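Local atomic coordinates of putative TetR-family transcriptional regulator (Bordetella parapertussis 12822, PDB entry 3CCY), a protein that probably binds cis-regulatory DNA as a TetR-family transcription factor, most likely acting as a repressor. Residues Ile20-Ala25 / Ala41-Cys46. Residues are numbered along the deposited sequence; the frame is centred on the assembly and turned at random.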
# COMPACT_ATOMS: atom_id res chain seq x y z
N ILE A 20 -13.20 -7.39 -19.60
CA ILE A 20 -12.88 -6.55 -18.45
C ILE A 20 -12.69 -7.37 -17.18
O ILE A 20 -11.71 -7.17 -16.46
CB ILE A 20 -13.98 -5.46 -18.23
CG1 ILE A 20 -13.98 -4.44 -19.38
CG2 ILE A 20 -13.79 -4.74 -16.90
CD1 ILE A 20 -12.82 -3.46 -19.35
N GLU A 21 -13.61 -8.30 -16.92
CA GLU A 21 -13.59 -9.17 -15.74
C GLU A 21 -12.33 -10.04 -15.73
O GLU A 21 -11.64 -10.14 -14.71
CB GLU A 21 -14.84 -10.07 -15.73
CG GLU A 21 -15.16 -10.75 -14.38
CD GLU A 21 -16.50 -11.52 -14.39
OE1 GLU A 21 -17.08 -11.72 -13.30
OE2 GLU A 21 -16.97 -11.93 -15.49
N ARG A 22 -12.03 -10.65 -16.88
CA ARG A 22 -10.92 -11.59 -16.99
C ARG A 22 -9.56 -10.88 -16.98
O ARG A 22 -8.60 -11.37 -16.38
CB ARG A 22 -11.11 -12.50 -18.22
CG ARG A 22 -10.98 -13.99 -17.91
CD ARG A 22 -12.32 -14.65 -17.60
NE ARG A 22 -12.81 -15.44 -18.73
CZ ARG A 22 -13.95 -16.14 -18.75
NH1 ARG A 22 -14.76 -16.16 -17.69
NH2 ARG A 22 -14.29 -16.82 -19.84
N ALA A 23 -9.49 -9.72 -17.64
CA ALA A 23 -8.31 -8.85 -17.63
C ALA A 23 -7.98 -8.32 -16.23
O ALA A 23 -6.81 -8.32 -15.82
CB ALA A 23 -8.50 -7.68 -18.57
N ALA A 24 -9.01 -7.86 -15.53
CA ALA A 24 -8.84 -7.38 -14.15
C ALA A 24 -8.17 -8.44 -13.30
O ALA A 24 -7.21 -8.15 -12.59
CB ALA A 24 -10.19 -6.98 -13.56
N ALA A 25 -8.64 -9.69 -13.40
CA ALA A 25 -8.04 -10.78 -12.63
C ALA A 25 -6.54 -10.97 -12.94
O ALA A 25 -5.73 -11.12 -12.03
CB ALA A 25 -8.82 -12.07 -12.82
N ALA A 41 -7.06 -12.84 -24.72
CA ALA A 41 -7.83 -13.48 -25.77
C ALA A 41 -8.21 -14.90 -25.39
O ALA A 41 -9.40 -15.29 -25.49
CB ALA A 41 -7.04 -13.42 -27.10
N ARG A 42 -7.20 -15.65 -24.87
CA ARG A 42 -7.37 -17.06 -24.52
C ARG A 42 -7.92 -17.29 -23.10
O ARG A 42 -8.29 -18.42 -22.76
CB ARG A 42 -6.07 -17.83 -24.74
CG ARG A 42 -5.67 -17.99 -26.22
CD ARG A 42 -4.19 -18.33 -26.37
NE ARG A 42 -3.33 -17.45 -25.55
CZ ARG A 42 -2.88 -17.74 -24.33
NH1 ARG A 42 -3.18 -18.90 -23.75
NH2 ARG A 42 -2.12 -16.87 -23.68
N ALA A 43 -7.98 -16.24 -22.27
CA ALA A 43 -8.65 -16.36 -20.97
C ALA A 43 -10.16 -16.32 -21.14
O ALA A 43 -10.90 -16.93 -20.36
CB ALA A 43 -8.18 -15.28 -20.00
N CYS A 44 -10.62 -15.60 -22.16
CA CYS A 44 -12.04 -15.58 -22.53
C CYS A 44 -12.31 -16.72 -23.50
O CYS A 44 -13.32 -16.72 -24.21
CB CYS A 44 -12.40 -14.24 -23.15
SG CYS A 44 -12.02 -12.83 -22.09
N GLU A 45 -11.38 -17.67 -23.52
CA GLU A 45 -11.36 -18.78 -24.48
C GLU A 45 -11.77 -18.24 -25.84
O GLU A 45 -12.81 -18.62 -26.38
CB GLU A 45 -12.27 -19.92 -24.00
CG GLU A 45 -11.78 -20.61 -22.72
CD GLU A 45 -12.90 -21.21 -21.88
OE1 GLU A 45 -13.06 -20.78 -20.71
OE2 GLU A 45 -13.62 -22.10 -22.38
N CYS A 46 -10.96 -17.33 -26.37
CA CYS A 46 -11.27 -16.62 -27.62
C CYS A 46 -10.04 -16.31 -28.51
O CYS A 46 -8.85 -16.47 -28.08
CB CYS A 46 -12.04 -15.32 -27.29
SG CYS A 46 -13.09 -14.77 -28.66
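Arg-22 of helix 15-29 reaches across to Ala-43, Cys-44 and Glu-45, within the predicted helix-turn-helix motif. The contact thus ties the first helix of a TetR-type DNA-binding domain to that motif; the nearest pair of CA atoms, those of Arg-22 and Ala-43, is 6.6 Å apart, and the joint lies at the surface.

The polar link is a hydrogen bond: NE of Arg-22 donates to the backbone O of Ala-43 at 2.9 Å, but the N-H...O angle of 132° shows a clearly bent bond. The donor sits above the carbonyl plane, 50° out of it, and the oxygen is in turn tilted from the guanidinium plane.

Nonpolar packing involves the near part of the same side chain: CG of Arg-22 rests on CB of Ala-43 at 3.7 Å, while CB of Arg-22 meets SG of Cys-44 at 4.0 Å. The arginine chain bends at chi2 (93°) and again at chi3, turning the guanidinium alongside segment 41-46. Elsewhere on helix 15-29, Ile-20 and Ala-23 pack on helix 58-81.

The electrostatic part is looser. OE1 of Glu-45 lies 4.2 Å from NH2 of Arg-22, well out of the guanidinium plane, so any attraction is one of charge alone. The remaining approach there is van der Waals: near its plane, the guanidinium edge of Arg-22 brings NH2 to 3.7 Å from CA of Cys-44.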